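Local coordinates for protein tannase (Fusobacterium nucleatum subsp. nucleatum ATCC 25586, PDB 6YQ4) that probably hydrolyses ester bonds of gallotannins, a detoxicant activity linked to pathogen resistance, and carries a bound magnesium ion, at residues 47-52 / 143-148; 227-232 / 350-355. All coordinates share one frame; numbering follows the deposited sequence.

Contact 1: 47-52 / 143-148; sequences QNMNIY and VRYLYL
Met49 and Ile51 of strand 48-54 meet Tyr145 and Leu146 of helix 134-148 in the helix-on-sheet packing of an alpha/beta-hydrolase-type fold. The two segments illustrate how a helix can cover strands through apolar side chains alone: their axes come no closer than 10.9 Å, at 51° to one another, and side chains bridge the interval without a hydrogen bond. Met49 makes the closest contact. Its chain runs out extended to SD and then bends at chi3 (51°), which sets the terminal methyl CE against the Tyr145 ring, 3.6 Å from CD2. CE lies nearer to CD2 than to CG and CE2, the ring atoms on either side of it. The same methyl reaches Leu146, 4.2 Å from CD2, and is thereby shared by two helix residues. Ile51, two residues on, repeats the pattern: its CD1 lies 4.2 Å from CE2 of Tyr145 and at an equal distance from CD2 of Leu146. Leu146 CB does not point straight at the strand, yet its CD2 still reaches both strand residues. All four residues are buried. Met49 and Ile51 also rest, with Leu146, on Ala112 of strand 110-114, while Tyr145 extends to Ile35 of strand 26-36. Strand 48-54 lies between these two strands and pairs antiparallel with both, and the helix spans the group; Ile51 also touches Met153, a residue of the magnesium site.

Contact 2: 227-232 / 350-355; sequences NSYSRM and MKSPPA
Arg231 NH1 is held by two acceptors of segment 350-355, a compact example of one guanidinium nitrogen joining a strand to an irregular loop. The shorter bond runs from NH1 to Ser352 OG, 2.7 Å long but bent (134° at the hydrogen), with OG tilted out of the guanidinium plane. The other, 2.8 Å from NH1 to Met350 O, is straighter at 156°; here the carbonyl oxygen lies in the guanidinium plane and NH1 lies in the carbonyl plane. Together the two bonds would fix the rotation of the guanidinium. Arg231 CG occupies the crowded position between backbone N and carbonyl carbon (chi1 60°), and the chain is then extended to NE, with CD passing 3.4 Å from Met350 O. Its CB packs 3.5 Å from Met350 CG. Ser352 OG has a second neighbour as well: it sits over the centre of the Tyr229 ring, 4.0 Å above its plane. Around this contact, strand 228-232 pairs antiparallel with strand 252-256, and Ser228 and Ser230 bond through their backbones to Arg349. Ser352 touches Glu261 of helix 259-279, and Tyr219 of helix 212-223 bonds to Lys351 N.

Overall arrangement
Contacts 1 and 2 stand on opposite sides of the chain's centre, their own centres 39 Å apart and their nearest atoms about 25 Å apart. They share no helix or strand and follow one another along the chain. Contact 1 belongs to the interior, where a helix is laid against the large mixed sheet and methyl groups and an aromatic ring do all the work. Contact 2 lies nearer the surface, joining a strand of a small two-stranded sheet to a loop; there two directional hydrogen bonds work beside the apolar packing of Met350. The magnesium site adjoins contact 1, whereas contact 2 lies away from it.

Contact 1: 47-52 / 143-148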
loop_
_atom_site.group_PDB
_atom_site.type_symbol
_atom_site.label_atom_id
_atom_site.label_comp_id
_atom_site.label_asym_id
_atom_site.label_seq_id
_atom_site.Cartn_x
_atom_site.Cartn_y
_atom_site.Cartn_z
ATOM N N GLN A 47 -18.603 4.157 -0.383
ATOM C CA GLN A 47 -18.717 3.408 0.860
ATOM C C GLN A 47 -19.711 2.266 0.720
ATOM O O GLN A 47 -20.663 2.178 1.497
ATOM C CB GLN A 47 -19.139 4.319 2.013
ATOM C CG GLN A 47 -18.219 5.512 2.264
ATOM C CD GLN A 47 -18.746 6.421 3.368
ATOM O OE1 GLN A 47 -19.776 7.081 3.206
ATOM N NE2 GLN A 47 -18.049 6.441 4.508
ATOM N N ASN A 48 -19.516 1.400 -0.268
ATOM C CA ASN A 48 -20.236 0.138 -0.342
ATOM C C ASN A 48 -19.244 -0.986 -0.631
ATOM O O ASN A 48 -18.091 -0.740 -0.994
ATOM C CB ASN A 48 -21.333 0.176 -1.397
ATOM C CG ASN A 48 -20.778 0.230 -2.797
ATOM O OD1 ASN A 48 -20.271 -0.769 -3.321
ATOM N ND2 ASN A 48 -20.878 1.400 -3.427
ATOM N N MET A 49 -19.710 -2.230 -0.491
ATOM C CA MET A 49 -18.850 -3.403 -0.585
ATOM C C MET A 49 -19.552 -4.555 -1.301
ATOM O O MET A 49 -20.742 -4.801 -1.085
ATOM C CB MET A 49 -18.414 -3.841 0.807
ATOM C CG MET A 49 -17.753 -5.185 0.872
ATOM S SD MET A 49 -17.111 -5.485 2.544
ATOM C CE MET A 49 -18.561 -5.127 3.541
ATOM N N ASN A 50 -18.797 -5.269 -2.137
ATOM C CA ASN A 50 -19.260 -6.467 -2.827
ATOM C C ASN A 50 -18.737 -7.698 -2.107
ATOM O O ASN A 50 -17.536 -7.790 -1.823
ATOM C CB ASN A 50 -18.765 -6.511 -4.272
ATOM C CG ASN A 50 -19.345 -5.422 -5.119
ATOM O OD1 ASN A 50 -20.448 -4.954 -4.870
ATOM N ND2 ASN A 50 -18.604 -5.011 -6.142
ATOM N N ILE A 51 -19.622 -8.655 -1.853
ATOM C CA ILE A 51 -19.266 -9.908 -1.197
ATOM C C ILE A 51 -19.588 -11.058 -2.142
ATOM O O ILE A 51 -20.714 -11.164 -2.637
ATOM C CB ILE A 51 -20.005 -10.073 0.138
ATOM C CG1 ILE A 51 -19.553 -8.999 1.126
ATOM C CG2 ILE A 51 -19.781 -11.472 0.693
ATOM C CD1 ILE A 51 -20.231 -9.138 2.477
ATOM N N TYR A 52 -18.596 -11.906 -2.397
ATOM C CA TYR A 52 -18.739 -13.067 -3.265
ATOM C C TYR A 52 -18.472 -14.336 -2.468
ATOM O O TYR A 52 -17.448 -14.443 -1.780
ATOM C CB TYR A 52 -17.781 -12.974 -4.441
ATOM C CG TYR A 52 -17.933 -11.692 -5.210
ATOM C CD1 TYR A 52 -19.048 -11.474 -6.015
ATOM C CD2 TYR A 52 -16.978 -10.686 -5.121
ATOM C CE1 TYR A 52 -19.194 -10.305 -6.725
ATOM C CE2 TYR A 52 -17.117 -9.517 -5.829
ATOM C CZ TYR A 52 -18.224 -9.335 -6.634
ATOM O OH TYR A 52 -18.362 -8.166 -7.333
ATOM N N VAL A 143 -14.574 -3.832 7.601
ATOM C CA VAL A 143 -14.191 -4.941 8.479
ATOM C C VAL A 143 -15.189 -5.089 9.614
ATOM O O VAL A 143 -15.639 -6.199 9.935
ATOM C CB VAL A 143 -12.761 -4.741 9.022
ATOM C CG1 VAL A 143 -12.423 -5.810 10.083
ATOM C CG2 VAL A 143 -11.768 -4.825 7.915
ATOM N N ARG A 144 -15.551 -3.977 10.243
ATOM C CA ARG A 144 -16.488 -4.048 11.356
ATOM C C ARG A 144 -17.813 -4.652 10.910
ATOM O O ARG A 144 -18.407 -5.464 11.628
ATOM C CB ARG A 144 -16.668 -2.653 11.955
ATOM C CG ARG A 144 -15.365 -2.111 12.506
ATOM C CD ARG A 144 -15.513 -0.771 13.174
ATOM N NE ARG A 144 -14.357 -0.450 14.006
ATOM C CZ ARG A 144 -14.355 -0.494 15.333
ATOM N NH1 ARG A 144 -15.448 -0.843 15.999
ATOM N NH2 ARG A 144 -13.264 -0.169 15.995
ATOM N N TYR A 145 -18.268 -4.287 9.707
ATOM C CA TYR A 145 -19.433 -4.923 9.098
ATOM C C TYR A 145 -19.245 -6.429 8.972
ATOM O O TYR A 145 -20.165 -7.202 9.263
ATOM C CB TYR A 145 -19.696 -4.303 7.722
ATOM C CG TYR A 145 -20.857 -4.908 6.971
ATOM C CD1 TYR A 145 -22.118 -4.305 7.001
ATOM C CD2 TYR A 145 -20.694 -6.072 6.223
ATOM C CE1 TYR A 145 -23.178 -4.852 6.331
ATOM C CE2 TYR A 145 -21.752 -6.625 5.542
ATOM C CZ TYR A 145 -22.995 -6.010 5.596
ATOM O OH TYR A 145 -24.054 -6.572 4.922
ATOM N N LEU A 146 -18.069 -6.865 8.516
ATOM C CA LEU A 146 -17.792 -8.297 8.422
ATOM C C LEU A 146 -17.914 -8.990 9.770
ATOM O O LEU A 146 -18.497 -10.078 9.853
ATOM C CB LEU A 146 -16.408 -8.533 7.841
ATOM C CG LEU A 146 -16.230 -8.052 6.404
ATOM C CD1 LEU A 146 -14.876 -8.518 5.879
ATOM C CD2 LEU A 146 -17.352 -8.564 5.547
ATOM N N TYR A 147 -17.370 -8.386 10.838
ATOM C CA TYR A 147 -17.455 -9.012 12.164
ATOM C C TYR A 147 -18.889 -9.054 12.672
ATOM O O TYR A 147 -19.336 -10.080 13.196
ATOM C CB TYR A 147 -16.564 -8.272 13.171
ATOM C CG TYR A 147 -15.118 -8.722 13.125
ATOM C CD1 TYR A 147 -14.749 -9.999 13.556
ATOM C CD2 TYR A 147 -14.126 -7.886 12.626
ATOM C CE1 TYR A 147 -13.421 -10.422 13.504
ATOM C CE2 TYR A 147 -12.793 -8.296 12.574
ATOM C CZ TYR A 147 -12.447 -9.563 13.010
ATOM O OH TYR A 147 -11.128 -9.953 12.944
ATOM N N LEU A 148 -19.624 -7.943 12.522
ATOM C CA LEU A 148 -21.013 -7.882 12.970
ATOM C C LEU A 148 -21.866 -8.975 12.344
ATOM O O LEU A 148 -22.792 -9.487 12.988
ATOM C CB LEU A 148 -21.595 -6.506 12.653
ATOM C CG LEU A 148 -22.999 -6.250 13.218
ATOM C CD1 LEU A 148 -23.034 -5.077 14.178
ATOM C CD2 LEU A 148 -23.975 -6.012 12.089
#

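Contact 2: 227-232 / 350-355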
loop_
_atom_site.group_PDB
_atom_site.type_symbol
_atom_site.label_atom_id
_atom_site.label_comp_id
_atom_site.label_asym_id
_atom_site.label_seq_id
_atom_site.Cartn_x
_atom_site.Cartn_y
_atom_site.Cartn_z
ATOM N N ASN A 227 20.545 12.973 -11.658
ATOM C CA ASN A 227 20.046 14.314 -11.941
ATOM C C ASN A 227 19.251 14.411 -13.239
ATOM O O ASN A 227 18.848 15.513 -13.625
ATOM C CB ASN A 227 21.208 15.306 -11.964
ATOM C CG ASN A 227 21.836 15.478 -10.595
ATOM O OD1 ASN A 227 21.165 15.325 -9.568
ATOM N ND2 ASN A 227 23.122 15.788 -10.570
ATOM N N SER A 228 19.003 13.298 -13.911
ATOM C CA SER A 228 18.111 13.263 -15.063
ATOM C C SER A 228 16.986 12.284 -14.759
ATOM O O SER A 228 17.250 11.167 -14.302
ATOM C CB SER A 228 18.868 12.848 -16.321
ATOM O OG SER A 228 19.051 11.446 -16.327
ATOM N N TYR A 229 15.742 12.705 -14.977
ATOM C CA TYR A 229 14.575 11.915 -14.607
ATOM C C TYR A 229 13.782 11.495 -15.842
ATOM O O TYR A 229 13.995 11.996 -16.953
ATOM C CB TYR A 229 13.660 12.692 -13.643
ATOM C CG TYR A 229 13.179 14.035 -14.201
ATOM C CD1 TYR A 229 13.938 15.186 -14.048
ATOM C CD2 TYR A 229 11.971 14.139 -14.887
ATOM C CE1 TYR A 229 13.513 16.399 -14.562
ATOM C CE2 TYR A 229 11.536 15.342 -15.396
ATOM C CZ TYR A 229 12.310 16.470 -15.233
ATOM O OH TYR A 229 11.880 17.666 -15.748
ATOM N N SER A 230 12.864 10.547 -15.625
ATOM C CA SER A 230 11.797 10.231 -16.570
ATOM C C SER A 230 10.715 9.454 -15.840
ATOM O O SER A 230 11.008 8.547 -15.062
ATOM C CB SER A 230 12.281 9.442 -17.788
ATOM O OG SER A 230 13.026 8.312 -17.406
ATOM N N ARG A 231 9.468 9.817 -16.108
ATOM C CA ARG A 231 8.323 9.344 -15.346
ATOM C C ARG A 231 7.078 9.557 -16.186
ATOM O O ARG A 231 7.052 10.383 -17.106
ATOM C CB ARG A 231 8.184 10.096 -14.014
ATOM C CG ARG A 231 7.982 11.642 -14.188
ATOM C CD ARG A 231 7.788 12.336 -12.827
ATOM N NE ARG A 231 7.920 13.791 -12.895
ATOM C CZ ARG A 231 9.036 14.477 -12.648
ATOM N NH1 ARG A 231 10.151 13.847 -12.321
ATOM N NH2 ARG A 231 9.042 15.804 -12.744
ATOM N N MET A 232 6.033 8.821 -15.851
ATOM C CA MET A 232 4.748 9.130 -16.439
ATOM C C MET A 232 4.179 10.341 -15.722
ATOM O O MET A 232 4.403 10.533 -14.525
ATOM C CB MET A 232 3.813 7.923 -16.373
ATOM C CG MET A 232 4.194 6.891 -17.433
ATOM S SD MET A 232 3.697 5.177 -17.169
ATOM C CE MET A 232 3.944 4.526 -18.833
ATOM N N MET A 350 12.926 8.701 -11.143
ATOM C CA MET A 350 11.530 8.930 -11.497
ATOM C C MET A 350 10.999 10.261 -10.962
ATOM O O MET A 350 10.783 11.205 -11.719
ATOM C CB MET A 350 10.669 7.798 -10.973
ATOM C CG MET A 350 9.351 7.709 -11.676
ATOM S SD MET A 350 8.180 6.685 -10.809
ATOM C CE MET A 350 6.694 7.697 -10.886
ATOM N N LYS A 351 10.757 10.342 -9.664
ATOM C CA LYS A 351 10.195 11.556 -9.106
ATOM C C LYS A 351 11.297 12.580 -8.855
ATOM O O LYS A 351 12.468 12.240 -8.680
ATOM C CB LYS A 351 9.441 11.240 -7.812
ATOM C CG LYS A 351 8.379 10.167 -7.986
ATOM C CD LYS A 351 7.353 10.178 -6.874
ATOM C CE LYS A 351 6.246 9.191 -7.187
ATOM N NZ LYS A 351 5.422 8.843 -5.972
ATOM N N SER A 352 10.907 13.858 -8.855
ATOM C CA SER A 352 11.793 14.978 -8.589
ATOM C C SER A 352 11.643 15.460 -7.149
ATOM O O SER A 352 10.547 15.412 -6.587
ATOM C CB SER A 352 11.504 16.135 -9.550
ATOM O OG SER A 352 11.455 15.653 -10.876
ATOM N N PRO A 353 12.718 15.971 -6.550
ATOM C CA PRO A 353 12.700 16.285 -5.118
ATOM C C PRO A 353 12.028 17.618 -4.841
ATOM O O PRO A 353 12.294 18.609 -5.533
ATOM C CB PRO A 353 14.195 16.341 -4.761
ATOM C CG PRO A 353 14.840 16.846 -6.021
ATOM C CD PRO A 353 13.987 16.377 -7.188
ATOM N N PRO A 354 11.207 17.713 -3.780
ATOM C CA PRO A 354 10.837 16.618 -2.867
ATOM C C PRO A 354 9.727 15.733 -3.444
ATOM O O PRO A 354 8.666 16.219 -3.795
ATOM C CB PRO A 354 10.354 17.349 -1.594
ATOM C CG PRO A 354 10.819 18.777 -1.757
ATOM C CD PRO A 354 10.844 19.033 -3.230
ATOM N N ALA A 355 9.983 14.429 -3.494
ATOM C CA ALA A 355 9.156 13.507 -4.266
ATOM C C ALA A 355 7.713 13.401 -3.758
ATOM O O ALA A 355 6.810 13.105 -4.547
ATOM C CB ALA A 355 9.819 12.123 -4.265
#